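Local coordinates for alpha-glucosidase (Pseudoalteromonas sp. K8, PDB 5HQA), which hydrolyses alpha-glucosides as a chloride-activated, calcium-containing member of glycoside hydrolase family 97, at residues F101-D105 and S106-F110; A187-D191 and Y192-V196; E251-L255 and G256-W260. One frame throughout, in Å; residues are numbered along the deposited sequence. Where two conformers were deposited one is given.

Contact 1 of 3, residues F101-D105 and S106-F110; sequences FKAFD and SGVGF
Phe101 and Phe110 meet side by side across a tight antiparallel hairpin, pointing the same way. The touching is done by CB of Phe110, which sits over one face of the Phe101 ring, 3.9 Å from its centroid, a CH-pi contact whose shortest pair is Phe101 CD1 to Phe110 CB at 3.5 Å. The two rings are near parallel, planes at 30°, but slid so far apart that they barely overlap. The Phe110 torsion explains this: CG lies between the backbone N and the carbonyl carbon (chi1 64°), which leads the ring away from its neighbour and leaves CB as the part in touch. On the same face of the sheet Ala103 CB and Val108 CG1 make a looser apolar pair at 4.4 Å.

The backbone carries the polar part. Lys102 and Gly109 form a hydrogen-bonded pair, Lys102 N giving to Gly109 O at 2.8 Å and Gly109 N giving back to Lys102 O at 2.9 Å. Phe104 N reaches Gly107 O at 2.8 Å, while the return bond from Gly107 N to Phe104 O is longer, 3.3 Å, with the donor well above the carbonyl plane. These last two bonds close a beta hairpin with a two-residue loop, Asp105-Ser106, in which a type I turn from Phe104 to Gly107 joins strands 95-104 and 107-114 inside the nine-stranded antiparallel sheet of the N-terminal domain. Gly107, at phi 157°, takes backbone angles open essentially to glycine.

On the other face Phe104 presents its ring edge to Gly107 O, and the ring also meets that of His80. At the turn, Asp105 OD1 accepts from Asp7 N and Ser106 OG bonds to Ser243 OG. Strand 10-15 packs on the Ala103 and Val108 face through Ile12.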
loop_
_atom_site.group_PDB
_atom_site.type_symbol
_atom_site.label_atom_id
_atom_site.label_comp_id
_atom_site.label_asym_id
_atom_site.label_seq_id
_atom_site.Cartn_x
_atom_site.Cartn_y
_atom_site.Cartn_z
ATOM N N PHE A 101 15.505 0.116 19.549
ATOM C CA PHE A 101 15.979 0.437 18.202
ATOM C C PHE A 101 16.445 -0.831 17.510
ATOM O O PHE A 101 17.186 -1.622 18.101
ATOM C CB PHE A 101 17.144 1.425 18.235
ATOM C CG PHE A 101 16.784 2.778 18.767
ATOM C CD1 PHE A 101 16.546 3.839 17.900
ATOM C CD2 PHE A 101 16.698 2.993 20.129
ATOM C CE1 PHE A 101 16.216 5.092 18.387
ATOM C CE2 PHE A 101 16.379 4.246 20.622
ATOM C CZ PHE A 101 16.132 5.292 19.746
ATOM N N LYS A 102 16.039 -1.010 16.252
ATOM C CA LYS A 102 16.535 -2.093 15.412
ATOM C C LYS A 102 17.215 -1.471 14.203
ATOM O O LYS A 102 16.597 -0.687 13.481
ATOM C CB LYS A 102 15.405 -3.029 14.978
ATOM C CG LYS A 102 14.789 -3.832 16.120
ATOM C CD LYS A 102 13.714 -4.774 15.616
ATOM C CE LYS A 102 13.244 -5.732 16.695
ATOM N NZ LYS A 102 12.352 -6.783 16.113
ATOM N N ALA A 103 18.485 -1.805 13.992
ATOM C CA ALA A 103 19.273 -1.223 12.910
ATOM C C ALA A 103 19.531 -2.304 11.869
ATOM O O ALA A 103 20.223 -3.291 12.154
ATOM C CB ALA A 103 20.583 -0.644 13.442
ATOM N N PHE A 104 18.962 -2.120 10.680
ATOM C CA PHE A 104 19.173 -2.973 9.516
ATOM C C PHE A 104 20.124 -2.283 8.547
ATOM O O PHE A 104 20.322 -1.067 8.605
ATOM C CB PHE A 104 17.860 -3.256 8.781
ATOM C CG PHE A 104 16.777 -3.840 9.639
ATOM C CD1 PHE A 104 16.468 -5.196 9.553
ATOM C CD2 PHE A 104 16.035 -3.033 10.493
ATOM C CE1 PHE A 104 15.463 -5.744 10.322
ATOM C CE2 PHE A 104 15.023 -3.569 11.267
ATOM C CZ PHE A 104 14.740 -4.930 11.183
ATOM N N ASP A 105 20.685 -3.061 7.617
ATOM C CA ASP A 105 21.484 -2.431 6.569
ATOM C C ASP A 105 20.665 -1.458 5.721
ATOM O O ASP A 105 21.238 -0.539 5.132
ATOM C CB ASP A 105 22.124 -3.485 5.672
ATOM C CG ASP A 105 23.228 -4.245 6.377
ATOM O OD1 ASP A 105 23.693 -3.777 7.444
ATOM O OD2 ASP A 105 23.645 -5.305 5.861
ATOM N N SER A 106 19.345 -1.621 5.658
ATOM C CA SER A 106 18.508 -0.768 4.826
ATOM C C SER A 106 17.738 0.293 5.606
ATOM O O SER A 106 16.969 1.044 4.992
ATOM C CB SER A 106 17.522 -1.626 4.030
ATOM O OG SER A 106 16.695 -2.375 4.906
ATOM N N GLY A 107 17.907 0.390 6.919
ATOM C CA GLY A 107 17.176 1.395 7.668
ATOM C C GLY A 107 17.047 1.027 9.134
ATOM O O GLY A 107 17.611 0.038 9.605
ATOM N N VAL A 108 16.297 1.856 9.858
ATOM C CA VAL A 108 16.151 1.666 11.296
ATOM C C VAL A 108 14.685 1.765 11.690
ATOM O O VAL A 108 13.903 2.523 11.104
ATOM C CB VAL A 108 16.997 2.675 12.113
ATOM C CG1 VAL A 108 18.420 2.723 11.598
ATOM C CG2 VAL A 108 16.373 4.051 12.093
ATOM N N GLY A 109 14.318 0.986 12.693
ATOM C CA GLY A 109 13.000 1.070 13.304
ATOM C C GLY A 109 13.165 1.299 14.793
ATOM O O GLY A 109 14.100 0.778 15.409
ATOM N N PHE A 110 12.267 2.099 15.372
ATOM C CA PHE A 110 12.278 2.231 16.827
ATOM C C PHE A 110 10.859 2.377 17.360
ATOM O O PHE A 110 9.953 2.841 16.659
ATOM C CB PHE A 110 13.173 3.401 17.314
ATOM C CG PHE A 110 12.718 4.775 16.878
ATOM C CD1 PHE A 110 11.860 5.519 17.671
ATOM C CD2 PHE A 110 13.187 5.331 15.692
ATOM C CE1 PHE A 110 11.447 6.792 17.281
ATOM C CE2 PHE A 110 12.784 6.605 15.292
ATOM C CZ PHE A 110 11.907 7.335 16.090
#

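Contact 2 of 3, residues A187-D191 and Y192-V196; sequences AALVD and YAAMV
Leu189 reaches across the bend with both of its methyl groups and makes the side-chain contact of this turn. Its CG stands opposite the backbone N (chi1 175°), which carries the fork toward the returning chain, where the two branches go to different targets. CD1 comes down on the backbone of the far limb, 3.6 Å from Tyr192 O and 3.7 Å from Ala193 O, with Tyr192 CB a little further off at 4.0 Å. CD2 goes to the methyl group of Ala194, the pair Leu189 CD2 to Ala194 CB standing 3.8 Å apart. Tyr192 O is thereby buried beneath a methyl group and has no polar partner in the model.

No hydrogen bond joins the two limbs. The reversal is made instead at Asp191, whose backbone takes a positive phi of 51°. Tyr192 has a strongly extended backbone, and its side chain, with chi1 at -155°, swings the ring away from Leu189; Asp191 O lies at the edge of this ring, near its plane. The polar ends of both residues are held elsewhere: Tyr192 OH by Glu128 OE1, Asp191 OD2 by a salt bridge to Lys220, and Asp191 OD1 by the amides of Gln413 and Asn417 on helix 413-428.

The bend links strand 181-187 of one antiparallel sheet of the N-terminal domain to strand 195-199 of the other. Leu189 packs on Pro227 of strand 224-234, Tyr192 lies among strands 224-234, 204-209 and 218-221, and Asp191 ties the turn to helix 413-428 of the catalytic domain.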
loop_
_atom_site.group_PDB
_atom_site.type_symbol
_atom_site.label_atom_id
_atom_site.label_comp_id
_atom_site.label_asym_id
_atom_site.label_seq_id
_atom_site.Cartn_x
_atom_site.Cartn_y
_atom_site.Cartn_z
ATOM N N ALA A 187 5.478 0.980 11.248
ATOM C CA ALA A 187 5.154 -0.427 11.083
ATOM C C ALA A 187 4.347 -0.922 12.275
ATOM O O ALA A 187 4.574 -0.492 13.413
ATOM C CB ALA A 187 6.430 -1.278 10.914
ATOM N N ALA A 188 3.409 -1.835 11.997
ATOM C CA ALA A 188 2.569 -2.475 13.012
ATOM C C ALA A 188 1.717 -1.441 13.750
ATOM O O ALA A 188 1.751 -1.321 14.979
ATOM C CB ALA A 188 3.412 -3.308 13.995
ATOM N N LEU A 189 0.927 -0.699 12.977
ATOM C CA LEU A 189 0.053 0.330 13.548
ATOM C C LEU A 189 -1.177 -0.363 14.121
ATOM O O LEU A 189 -2.126 -0.674 13.395
ATOM C CB LEU A 189 -0.313 1.366 12.492
ATOM C CG LEU A 189 -1.323 2.441 12.893
ATOM C CD1 LEU A 189 -0.875 3.214 14.139
ATOM C CD2 LEU A 189 -1.539 3.393 11.713
ATOM N N VAL A 190 -1.141 -0.624 15.430
ATOM C CA VAL A 190 -2.148 -1.404 16.142
ATOM C C VAL A 190 -2.557 -0.637 17.392
ATOM O O VAL A 190 -1.693 -0.260 18.192
ATOM C CB VAL A 190 -1.616 -2.794 16.543
ATOM C CG1 VAL A 190 -2.676 -3.564 17.331
ATOM C CG2 VAL A 190 -1.179 -3.573 15.314
ATOM N N ASP A 191 -3.862 -0.418 17.564
ATOM C CA ASP A 191 -4.411 0.252 18.751
ATOM C C ASP A 191 -3.694 1.573 19.041
ATOM O O ASP A 191 -3.302 1.865 20.174
ATOM C CB ASP A 191 -4.361 -0.662 19.979
ATOM C CG ASP A 191 -5.115 -0.076 21.163
ATOM O OD1 ASP A 191 -6.150 0.586 20.919
ATOM O OD2 ASP A 191 -4.669 -0.248 22.324
ATOM N N TYR A 192 -3.532 2.385 18.002
ATOM C CA TYR A 192 -2.799 3.632 18.123
ATOM C C TYR A 192 -3.235 4.520 16.969
ATOM O O TYR A 192 -3.864 4.056 16.015
ATOM C CB TYR A 192 -1.292 3.371 18.101
ATOM C CG TYR A 192 -0.402 4.408 18.768
ATOM C CD1 TYR A 192 -0.130 4.346 20.138
ATOM C CD2 TYR A 192 0.218 5.411 18.014
ATOM C CE1 TYR A 192 0.713 5.274 20.743
ATOM C CE2 TYR A 192 1.070 6.342 18.612
ATOM C CZ TYR A 192 1.307 6.265 19.975
ATOM O OH TYR A 192 2.149 7.178 20.563
ATOM N N ALA A 193 -2.917 5.804 17.077
ATOM C CA ALA A 193 -3.254 6.773 16.042
ATOM C C ALA A 193 -2.142 6.833 15.001
ATOM O O ALA A 193 -0.959 6.760 15.342
ATOM C CB ALA A 193 -3.467 8.159 16.658
ATOM N N ALA A 194 -2.522 6.981 13.730
ATOM C CA ALA A 194 -1.513 7.091 12.682
ATOM C C ALA A 194 -0.668 8.342 12.878
ATOM O O ALA A 194 -1.138 9.370 13.370
ATOM C CB ALA A 194 -2.154 7.133 11.292
ATOM N N MET A 195 0.592 8.246 12.466
ATOM C CA MET A 195 1.523 9.364 12.505
ATOM C C MET A 195 1.490 10.110 11.174
ATOM O O MET A 195 1.676 9.516 10.108
ATOM C CB MET A 195 2.933 8.861 12.802
ATOM C CG MET A 195 3.992 9.945 12.836
ATOM S SD MET A 195 5.621 9.226 13.204
ATOM C CE MET A 195 5.980 8.310 11.690
ATOM N N VAL A 196 1.243 11.405 11.249
ATOM C CA VAL A 196 1.473 12.362 10.179
ATOM C C VAL A 196 2.740 13.126 10.549
ATOM O O VAL A 196 3.089 13.210 11.729
ATOM C CB VAL A 196 0.220 13.263 10.087
ATOM C CG1 VAL A 196 0.531 14.642 9.594
ATOM C CG2 VAL A 196 -0.888 12.552 9.293
#

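Contact 3 of 3, residues E251-L255 and G256-W260; sequences EPNKL and GDVSW. With FMT (formic acid), chain L.
Asn253 and Gly256 are joined by a side-chain to backbone hydrogen bond, Asn253 ND2 to Gly256 O at 2.9 Å. The acceptor uses a lone pair in its carbonyl plane and lies almost in the amide plane of the asparagine. With CG opposite the backbone N (chi1 172°), the amide is carried forward along the chain, and its other end, Asn253 OD1, accepts from Leu255 N at 2.7 Å, an Asx turn, so both ends of the group are engaged and its rotation is fixed. A water bridges Asn253 O and Gly256 N. A second Asx turn follows, where Asp257 OD1 takes both Ser259 N and Ser259 OG.

The apolar part is small: Leu255 CB against Val258 CG1 at 3.6 Å. Gly256 has a positive phi of 68°, favourable to glycine, as the chain turns between them.

A formic acid, probably from the crystallisation liquor, lies at the edge of the Trp260 indole, where NE1 donates to its O2 at 3.1 Å; Leu255 O is 2.7 Å from that same O2.

The loop runs from helix 245-248 to strand 264-269, the first strand of the catalytic barrel; Leu255 and Trp260 rest on Ala427 of helix 413-428, and Val258 touches Pro69.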
loop_
_atom_site.group_PDB
_atom_site.type_symbol
_atom_site.label_atom_id
_atom_site.label_comp_id
_atom_site.label_asym_id
_atom_site.label_seq_id
_atom_site.Cartn_x
_atom_site.Cartn_y
_atom_site.Cartn_z
ATOM N N GLU A 251 4.628 -8.504 13.760
ATOM C CA GLU A 251 4.551 -9.781 14.451
ATOM C C GLU A 251 4.276 -10.906 13.453
ATOM O O GLU A 251 3.636 -10.688 12.420
ATOM C CB GLU A 251 3.447 -9.765 15.507
ATOM C CG GLU A 251 3.629 -8.745 16.613
ATOM C CD GLU A 251 2.604 -8.913 17.722
ATOM O OE1 GLU A 251 2.754 -9.840 18.549
ATOM O OE2 GLU A 251 1.637 -8.126 17.755
ATOM N N PRO A 252 4.739 -12.120 13.747
ATOM C CA PRO A 252 4.463 -13.246 12.845
ATOM C C PRO A 252 2.974 -13.557 12.742
ATOM O O PRO A 252 2.175 -13.240 13.630
ATOM C CB PRO A 252 5.225 -14.413 13.489
ATOM C CG PRO A 252 6.243 -13.771 14.366
ATOM C CD PRO A 252 5.630 -12.495 14.856
ATOM N N ASN A 253 2.619 -14.207 11.634
ATOM C CA ASN A 253 1.270 -14.673 11.328
ATOM C C ASN A 253 0.545 -15.216 12.555
ATOM O O ASN A 253 1.025 -16.140 13.221
ATOM C CB ASN A 253 1.357 -15.760 10.251
ATOM C CG ASN A 253 0.022 -16.446 9.995
ATOM O OD1 ASN A 253 -1.042 -15.839 10.121
ATOM N ND2 ASN A 253 0.077 -17.720 9.626
ATOM N N LYS A 254 -0.625 -14.646 12.842
ATOM C CA LYS A 254 -1.479 -15.093 13.936
ATOM C C LYS A 254 -2.676 -15.916 13.472
ATOM O O LYS A 254 -3.480 -16.340 14.314
ATOM C CB LYS A 254 -1.981 -13.892 14.740
ATOM C CG LYS A 254 -0.915 -13.179 15.563
ATOM C CD LYS A 254 -1.544 -12.044 16.392
ATOM C CE LYS A 254 -0.498 -11.136 17.037
ATOM N NZ LYS A 254 0.523 -11.892 17.800
ATOM N N LEU A 255 -2.823 -16.165 12.169
ATOM C CA LEU A 255 -4.016 -16.823 11.649
ATOM C C LEU A 255 -3.796 -18.292 11.310
ATOM O O LEU A 255 -4.700 -18.932 10.765
ATOM C CB LEU A 255 -4.543 -16.074 10.421
ATOM C CG LEU A 255 -5.025 -14.645 10.682
ATOM C CD1 LEU A 255 -5.556 -14.020 9.409
ATOM C CD2 LEU A 255 -6.096 -14.624 11.770
ATOM N N GLY A 256 -2.626 -18.846 11.620
ATOM C CA GLY A 256 -2.410 -20.263 11.373
ATOM C C GLY A 256 -2.366 -20.579 9.888
ATOM O O GLY A 256 -1.750 -19.863 9.093
ATOM N N ASP A 257 -3.015 -21.683 9.508
ATOM C CA ASP A 257 -3.100 -22.089 8.111
ATOM C C ASP A 257 -3.869 -21.047 7.317
ATOM O O ASP A 257 -5.067 -20.855 7.549
ATOM C CB ASP A 257 -3.789 -23.453 8.001
ATOM C CG ASP A 257 -3.732 -24.039 6.600
ATOM O OD1 ASP A 257 -3.522 -23.281 5.630
ATOM O OD2 ASP A 257 -3.901 -25.274 6.469
ATOM N N VAL A 258 -3.204 -20.368 6.383
ATOM C CA VAL A 258 -3.883 -19.355 5.580
ATOM C C VAL A 258 -3.845 -19.758 4.111
ATOM O O VAL A 258 -3.848 -18.903 3.212
ATOM C CB VAL A 258 -3.279 -17.954 5.805
ATOM C CG1 VAL A 258 -3.577 -17.477 7.221
ATOM C CG2 VAL A 258 -1.784 -17.971 5.567
ATOM N N SER A 259 -3.848 -21.069 3.854
ATOM C CA SER A 259 -3.904 -21.547 2.478
ATOM C C SER A 259 -5.204 -21.152 1.782
ATOM O O SER A 259 -5.280 -21.219 0.549
ATOM C CB SER A 259 -3.719 -23.067 2.447
ATOM O OG SER A 259 -4.731 -23.708 3.200
ATOM N N TRP A 260 -6.220 -20.726 2.538
ATOM C CA TRP A 260 -7.475 -20.255 1.965
ATOM C C TRP A 260 -7.391 -18.840 1.409
ATOM O O TRP A 260 -8.372 -18.361 0.823
ATOM C CB TRP A 260 -8.584 -20.322 3.013
ATOM C CG TRP A 260 -8.226 -19.696 4.344
ATOM C CD1 TRP A 260 -7.666 -20.324 5.423
ATOM C CD2 TRP A 260 -8.427 -18.331 4.736
ATOM N NE1 TRP A 260 -7.502 -19.432 6.459
ATOM C CE2 TRP A 260 -7.963 -18.203 6.063
ATOM C CE3 TRP A 260 -8.952 -17.203 4.092
ATOM C CZ2 TRP A 260 -8.010 -16.994 6.759
ATOM C CZ3 TRP A 260 -8.993 -16.002 4.783
ATOM C CH2 TRP A 260 -8.526 -15.909 6.101
HETATM C C FMT L . -8.033 -19.383 10.148
HETATM O O1 FMT L . -8.849 -18.486 10.369
HETATM O O2 FMT L . -7.001 -19.237 9.486
HETATM O O HOH W 1 -0.322 -18.477 13.346
#

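Contacts 1 and 2 are buried within the N-terminal domain, whereas contact 3 lies at the surface, in the loop between helix 245-248 and barrel strand 264-269. Contact 1 depends on regular strand pairing; contact 2 has no hydrogen bond between its limbs and relies on methyl packing, and contact 3 uses a side-chain amide and a water in place of a sheet. Strand 224-234 is shared by the first two, pairing with strand 107-114 of the hairpin and touched by the side chains of Leu189 and Tyr192. Helix 413-428 is shared by the last two, through polar bonds in contact 2 and apolar packing in contact 3. Contacts 2 and 3 approach to about 5 Å between nearest atoms without touching.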